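Local atomic coordinates of SusD superfamily protein (Parabacteroides distasonis, PDB entry 3OTN), a protein that probably binds carbohydrate or another nutrient at the bacterial outer membrane. Residues Leu46-Met51 with Ser62-Phe67; Phe291-Phe295 with Tyr415-Tyr420. All coordinates share one frame; numbering follows the deposited sequence.

Contact 1: residues Leu46-Met51 with Ser62-Phe67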
loop_
_atom_site.group_PDB
_atom_site.type_symbol
_atom_site.label_atom_id
_atom_site.label_comp_id
_atom_site.label_asym_id
_atom_site.label_seq_id
_atom_site.Cartn_x
_atom_site.Cartn_y
_atom_site.Cartn_z
ATOM N N LEU A 46 -9.318 -0.823 2.665
ATOM C CA LEU A 46 -10.399 -1.054 1.728
ATOM C C LEU A 46 -10.562 0.054 0.705
ATOM O O LEU A 46 -11.012 -0.243 -0.412
ATOM C CB LEU A 46 -11.732 -1.308 2.449
ATOM C CG LEU A 46 -11.849 -2.482 3.402
ATOM C CD1 LEU A 46 -13.164 -2.443 4.131
ATOM C CD2 LEU A 46 -11.651 -3.860 2.704
ATOM N N LEU A 47 -10.214 1.298 1.063
ATOM C CA LEU A 47 -10.345 2.444 0.145
ATOM C C LEU A 47 -9.601 2.203 -1.154
ATOM O O LEU A 47 -10.088 2.560 -2.237
ATOM C CB LEU A 47 -9.812 3.756 0.774
ATOM C CG LEU A 47 -9.993 5.054 -0.062
ATOM C CD1 LEU A 47 -11.477 5.388 -0.311
ATOM C CD2 LEU A 47 -9.297 6.268 0.589
ATOM N N LEU A 48 -8.417 1.609 -1.025
ATOM C CA LEU A 48 -7.520 1.372 -2.150
ATOM C C LEU A 48 -7.774 0.058 -2.875
ATOM O O LEU A 48 -7.125 -0.211 -3.869
ATOM C CB LEU A 48 -6.069 1.455 -1.689
ATOM C CG LEU A 48 -5.639 2.725 -0.930
ATOM C CD1 LEU A 48 -4.188 2.598 -0.499
ATOM C CD2 LEU A 48 -5.844 3.984 -1.747
ATOM N N GLU A 49 -8.705 -0.753 -2.383
ATOM C CA GLU A 49 -9.114 -1.980 -3.072
ATOM C C GLU A 49 -10.491 -1.930 -3.672
ATOM O O GLU A 49 -10.793 -2.693 -4.606
ATOM C CB GLU A 49 -9.021 -3.173 -2.118
ATOM C CG GLU A 49 -7.577 -3.400 -1.551
ATOM C CD GLU A 49 -6.540 -3.676 -2.631
ATOM O OE1 GLU A 49 -6.865 -4.295 -3.679
ATOM O OE2 GLU A 49 -5.376 -3.284 -2.440
ATOM N N TYR A 50 -11.347 -1.072 -3.145
ATOM C CA TYR A 50 -12.756 -1.083 -3.596
ATOM C C TYR A 50 -13.026 -0.506 -4.959
ATOM O O TYR A 50 -14.095 -0.799 -5.519
ATOM C CB TYR A 50 -13.672 -0.472 -2.549
ATOM C CG TYR A 50 -14.061 -1.362 -1.378
ATOM C CD1 TYR A 50 -13.828 -2.741 -1.358
ATOM C CD2 TYR A 50 -14.776 -0.815 -0.315
ATOM C CE1 TYR A 50 -14.293 -3.520 -0.304
ATOM C CE2 TYR A 50 -15.209 -1.586 0.742
ATOM C CZ TYR A 50 -14.953 -2.934 0.748
ATOM O OH TYR A 50 -15.438 -3.669 1.815
HETATM N N MSE A 51 -12.089 0.233 -5.559
HETATM C CA MSE A 51 -12.335 0.775 -6.882
HETATM C C MSE A 51 -11.612 0.048 -8.003
HETATM O O MSE A 51 -11.851 0.372 -9.157
HETATM C CB MSE A 51 -12.023 2.263 -6.968
HETATM C CG MSE A 51 -12.933 3.136 -6.113
HETATM SE SE MSE A 51 -14.791 3.089 -6.688
HETATM C CE MSE A 51 -14.744 3.054 -8.554
ATOM N N SER A 62 -19.547 -2.323 5.182
ATOM C CA SER A 62 -18.250 -1.857 4.637
ATOM C C SER A 62 -18.387 -0.736 3.619
ATOM O O SER A 62 -17.366 -0.188 3.176
ATOM C CB SER A 62 -17.475 -3.003 3.999
ATOM O OG SER A 62 -18.237 -3.675 3.007
ATOM N N ASN A 63 -19.628 -0.412 3.241
ATOM C CA ASN A 63 -19.914 0.628 2.250
ATOM C C ASN A 63 -19.326 0.260 0.888
ATOM O O ASN A 63 -19.174 1.153 0.052
ATOM C CB ASN A 63 -19.428 2.027 2.730
ATOM C CG ASN A 63 -19.950 3.197 1.863
ATOM O OD1 ASN A 63 -21.037 3.101 1.286
ATOM N ND2 ASN A 63 -19.172 4.309 1.793
ATOM N N TYR A 64 -19.056 -1.035 0.628
ATOM C CA TYR A 64 -18.631 -1.421 -0.725
ATOM C C TYR A 64 -19.635 -0.904 -1.738
ATOM O O TYR A 64 -19.216 -0.468 -2.808
ATOM C CB TYR A 64 -18.426 -2.935 -0.938
ATOM C CG TYR A 64 -18.082 -3.271 -2.389
ATOM C CD1 TYR A 64 -17.021 -2.638 -3.041
ATOM C CD2 TYR A 64 -18.852 -4.161 -3.129
ATOM C CE1 TYR A 64 -16.718 -2.910 -4.376
ATOM C CE2 TYR A 64 -18.539 -4.459 -4.449
ATOM C CZ TYR A 64 -17.486 -3.819 -5.071
ATOM O OH TYR A 64 -17.212 -4.084 -6.389
ATOM N N LYS A 65 -20.936 -0.911 -1.390
ATOM C CA LYS A 65 -22.001 -0.465 -2.305
ATOM C C LYS A 65 -21.753 0.870 -3.008
ATOM O O LYS A 65 -21.958 0.950 -4.210
ATOM C CB LYS A 65 -23.383 -0.403 -1.612
ATOM N N ASP A 66 -21.366 1.914 -2.263
ATOM C CA ASP A 66 -21.044 3.237 -2.872
ATOM C C ASP A 66 -20.009 3.080 -4.030
ATOM O O ASP A 66 -20.136 3.690 -5.092
ATOM C CB ASP A 66 -20.413 4.197 -1.855
ATOM C CG ASP A 66 -21.412 4.966 -1.012
ATOM O OD1 ASP A 66 -22.607 4.624 -0.967
ATOM O OD2 ASP A 66 -20.937 5.910 -0.339
ATOM N N PHE A 67 -18.991 2.274 -3.776
ATOM C CA PHE A 67 -17.879 2.058 -4.699
ATOM C C PHE A 67 -18.359 1.223 -5.893
ATOM O O PHE A 67 -18.114 1.597 -7.032
ATOM C CB PHE A 67 -16.686 1.407 -3.989
ATOM C CG PHE A 67 -16.178 2.213 -2.808
ATOM C CD1 PHE A 67 -16.762 2.070 -1.574
ATOM C CD2 PHE A 67 -15.175 3.152 -2.956
ATOM C CE1 PHE A 67 -16.357 2.811 -0.479
ATOM C CE2 PHE A 67 -14.758 3.925 -1.858
ATOM C CZ PHE A 67 -15.349 3.727 -0.611
HETATM O O HOH W 1 -15.674 -2.094 -7.607
#
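Tyr64 turns its CG away from its own backbone N (chi1 176°), which swings the ring so that its CD1 edge meets the face of Tyr50, while Phe67 turns its CG away from the carbonyl carbon (chi1 -58°) and brings its ring under the CB of the same tyrosine. Tyr50 is thus clasped by two aromatic residues three positions apart on the short helix 64-68. The Tyr64 pair is edge-to-face: the Tyr64 edge points at the Tyr50 face, the centroids lie 4.9 Å apart and the planes meet at 57°. Tyr64 CD1 comes within 3.6 Å of Tyr50 CD1, and Tyr64 CB, placed there by the backbone, makes a CH-pi contact over the same ring. Leu46 CB, from the same segment as Tyr50, lies toward the rim of the opposite face. Further in along the tyrosine side chain, Tyr50 CB sits over the Phe67 face, 4.1 Å from the centroid of that ring, a second CH-pi contact. Met51, a selenomethionine, bends at chi2 and chi3 to set its selenium at the Phe67 edge in a Met-aromatic contact, with SE 3.7 Å from Phe67 CB. Leu47 CD1 adds an apolar touch at 3.9 Å from Phe67 CE2.

One water donates to Tyr50 O at 2.9 Å and is hydrogen-bonded to Tyr64 OH at 2.8 Å, bridging the two segments. Tyr50 OH bonds to Ser284 O, and Ser62 OG bonds to Asn59 O, so both hydroxyls are tied to parts of the chain beyond the contact.

This is buried packing that pins the loop between strands 42-43 and 55-56 to the short helix 64-68. Behind it, Leu47 rests on helix 79-100 and on Ile132 of helix 108-133, and Met51 touches Trp425 of helix 424-431.

Contact 2: residues Phe291-Phe295 with Tyr415-Tyr420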
loop_
_atom_site.group_PDB
_atom_site.type_symbol
_atom_site.label_atom_id
_atom_site.label_comp_id
_atom_site.label_asym_id
_atom_site.label_seq_id
_atom_site.Cartn_x
_atom_site.Cartn_y
_atom_site.Cartn_z
ATOM N N PHE A 291 -11.112 -12.048 -11.678
ATOM C CA PHE A 291 -9.696 -11.826 -11.457
ATOM C C PHE A 291 -8.961 -13.114 -11.186
ATOM O O PHE A 291 -7.878 -13.338 -11.743
ATOM C CB PHE A 291 -9.427 -10.836 -10.334
ATOM C CG PHE A 291 -7.958 -10.549 -10.126
ATOM C CD1 PHE A 291 -7.187 -10.042 -11.160
ATOM C CD2 PHE A 291 -7.345 -10.818 -8.900
ATOM C CE1 PHE A 291 -5.821 -9.767 -10.973
ATOM C CE2 PHE A 291 -5.994 -10.563 -8.701
ATOM C CZ PHE A 291 -5.224 -10.024 -9.738
ATOM N N VAL A 292 -9.519 -13.959 -10.322
ATOM C CA VAL A 292 -8.854 -15.216 -9.988
ATOM C C VAL A 292 -8.664 -16.040 -11.266
ATOM O O VAL A 292 -7.578 -16.595 -11.511
ATOM C CB VAL A 292 -9.623 -15.985 -8.905
ATOM C CG1 VAL A 292 -9.078 -17.423 -8.741
ATOM C CG2 VAL A 292 -9.561 -15.212 -7.561
ATOM N N GLU A 293 -9.695 -16.075 -12.113
ATOM C CA GLU A 293 -9.654 -16.904 -13.323
ATOM C C GLU A 293 -8.826 -16.272 -14.462
ATOM O O GLU A 293 -8.660 -16.906 -15.482
ATOM C CB GLU A 293 -11.084 -17.275 -13.745
ATOM C CG GLU A 293 -11.701 -18.160 -12.631
ATOM C CD GLU A 293 -13.110 -18.640 -12.865
ATOM O OE1 GLU A 293 -13.744 -18.191 -13.838
ATOM O OE2 GLU A 293 -13.553 -19.494 -12.049
ATOM N N SER A 294 -8.312 -15.043 -14.266
ATOM C CA SER A 294 -7.451 -14.346 -15.249
ATOM C C SER A 294 -5.969 -14.709 -15.202
ATOM O O SER A 294 -5.222 -14.346 -16.112
ATOM C CB SER A 294 -7.574 -12.817 -15.102
ATOM O OG SER A 294 -6.908 -12.286 -13.970
ATOM N N PHE A 295 -5.533 -15.365 -14.124
ATOM C CA PHE A 295 -4.151 -15.811 -13.989
ATOM C C PHE A 295 -3.841 -16.867 -15.052
ATOM O O PHE A 295 -4.705 -17.635 -15.428
ATOM C CB PHE A 295 -3.880 -16.439 -12.618
ATOM C CG PHE A 295 -3.759 -15.449 -11.490
ATOM C CD1 PHE A 295 -4.865 -14.737 -11.043
ATOM C CD2 PHE A 295 -2.551 -15.314 -10.795
ATOM C CE1 PHE A 295 -4.762 -13.857 -9.980
ATOM C CE2 PHE A 295 -2.441 -14.435 -9.729
ATOM C CZ PHE A 295 -3.541 -13.712 -9.317
ATOM N N TYR A 415 -0.018 -6.938 -11.093
ATOM C CA TYR A 415 -1.373 -7.335 -10.748
ATOM C C TYR A 415 -1.353 -8.703 -10.039
ATOM O O TYR A 415 -1.936 -8.872 -8.966
ATOM C CB TYR A 415 -2.273 -7.445 -11.979
ATOM C CG TYR A 415 -2.913 -6.133 -12.434
ATOM C CD1 TYR A 415 -2.147 -5.100 -12.979
ATOM C CD2 TYR A 415 -4.290 -5.956 -12.373
ATOM C CE1 TYR A 415 -2.737 -3.918 -13.447
ATOM C CE2 TYR A 415 -4.881 -4.791 -12.826
ATOM C CZ TYR A 415 -4.120 -3.788 -13.370
ATOM O OH TYR A 415 -4.740 -2.646 -13.786
ATOM N N PHE A 416 -0.667 -9.660 -10.644
ATOM C CA PHE A 416 -0.715 -11.029 -10.168
ATOM C C PHE A 416 0.040 -11.262 -8.870
ATOM O O PHE A 416 -0.445 -12.036 -8.030
ATOM C CB PHE A 416 -0.262 -12.009 -11.227
ATOM C CG PHE A 416 -1.140 -12.014 -12.494
ATOM C CD1 PHE A 416 -2.540 -12.053 -12.413
ATOM C CD2 PHE A 416 -0.558 -12.031 -13.738
ATOM C CE1 PHE A 416 -3.325 -12.075 -13.586
ATOM C CE2 PHE A 416 -1.334 -12.058 -14.912
ATOM C CZ PHE A 416 -2.716 -12.084 -14.820
ATOM N N ASP A 417 1.213 -10.657 -8.726
ATOM C CA ASP A 417 2.073 -10.885 -7.564
ATOM C C ASP A 417 1.754 -9.971 -6.390
ATOM O O ASP A 417 1.852 -10.394 -5.225
ATOM C CB ASP A 417 3.561 -10.740 -7.921
ATOM C CG ASP A 417 4.409 -11.847 -7.335
ATOM O OD1 ASP A 417 4.093 -13.002 -7.681
ATOM O OD2 ASP A 417 5.347 -11.577 -6.531
ATOM N N LEU A 418 1.391 -8.723 -6.692
ATOM C CA LEU A 418 1.088 -7.743 -5.648
ATOM C C LEU A 418 -0.409 -7.523 -5.348
ATOM O O LEU A 418 -0.776 -6.551 -4.688
ATOM C CB LEU A 418 1.759 -6.410 -5.997
ATOM C CG LEU A 418 3.239 -6.533 -6.422
ATOM C CD1 LEU A 418 3.773 -5.160 -6.826
ATOM C CD2 LEU A 418 4.059 -7.130 -5.273
ATOM N N CYS A 419 -1.286 -8.400 -5.820
ATOM C CA CYS A 419 -2.708 -8.179 -5.619
ATOM C C CYS A 419 -3.090 -8.067 -4.146
ATOM O O CYS A 419 -2.578 -8.811 -3.318
ATOM C CB CYS A 419 -3.543 -9.293 -6.256
ATOM S SG CYS A 419 -3.065 -11.004 -5.783
ATOM N N TYR A 420 -4.017 -7.146 -3.870
ATOM C CA TYR A 420 -4.611 -6.929 -2.567
ATOM C C TYR A 420 -3.631 -6.398 -1.543
ATOM O O TYR A 420 -3.872 -6.544 -0.341
ATOM C CB TYR A 420 -5.353 -8.189 -2.077
ATOM C CG TYR A 420 -6.310 -8.697 -3.171
ATOM C CD1 TYR A 420 -7.348 -7.894 -3.625
ATOM C CD2 TYR A 420 -6.131 -9.927 -3.769
ATOM C CE1 TYR A 420 -8.205 -8.321 -4.641
ATOM C CE2 TYR A 420 -6.982 -10.365 -4.804
ATOM C CZ TYR A 420 -8.014 -9.546 -5.226
ATOM O OH TYR A 420 -8.885 -9.942 -6.232
#
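The Phe295 ring takes Phe416 CD1 over the centre of one face, 3.4 Å above the plane; the two rings are inclined at 42°, with centroids 4.5 Å apart, an oblique meeting in which the two side chains run alongside each other, pointing opposite ways. Phe295 CE2 also reaches the Phe416 backbone, lying 3.6 Å from Phe416 O. That carbonyl oxygen is buried by the contact and has no hydrogen-bonding partner in the model. Phe291 carries Phe295 CE1 on one face, while its edge is turned to Tyr415 and Cys419: Tyr415 O lies in the ring plane, 3.6 Å from Phe291 CZ, and Cys419 CB also approaches at the edge, 3.7 Å from Phe291 CE2. The sulfur of Cys419 stands farther along the same edge, a sulfur-aromatic contact. Tyr420 comes in obliquely, its plane 88° from that of Phe291, and its OH is 3.2 Å from Phe291 CD2. That hydroxyl is hydrogen-bonded to Lys54 O.

With CG anti to the backbone N (chi1 -178°), the Phe291 ring reaches Tyr415, Cys419 and Tyr420. Its own carbonyl oxygen is gripped twice by Ser294: from N at 3.1 Å, and from OG at 2.6 Å, the hydroxyl tilted somewhat from the carbonyl plane. The hydroxyl bond fixes the Ser294 side chain and places OG at the edge of the Phe416 ring; a type I turn runs from Val292 to Phe295.

The contact therefore packs the end of helix 289-292 and its turn against the C-terminal part of helix 403-418 and the residues that follow. Met424 of helix 424-431 touches Phe291, Tyr415 and Cys419, Pro287 of strand 286-287 meets Tyr420, and Asp417 forms salt bridges with Arg301 and Arg392 while its side chain lies against Thr361 of helix 360-375.

In the fold
From the N terminus, contact 1 comes first and is local: it closes a loop of ten residues, which includes strand 55-56, before the chain enters the long helices 79-100 and 108-133. Contact 2 opens much later and spans 119 residues, bringing helix 289-292 to the C-terminal part of helix 403-418. The two are in series, neither nested nor crossed, and their centres are about 18 Å apart. They nevertheless touch, Glu49 OE1 packing 3.6 Å from Tyr420 CD1. Helix 424-431 touches both, so the loop near the N terminus and the C-terminal part of the chain meet the same helix.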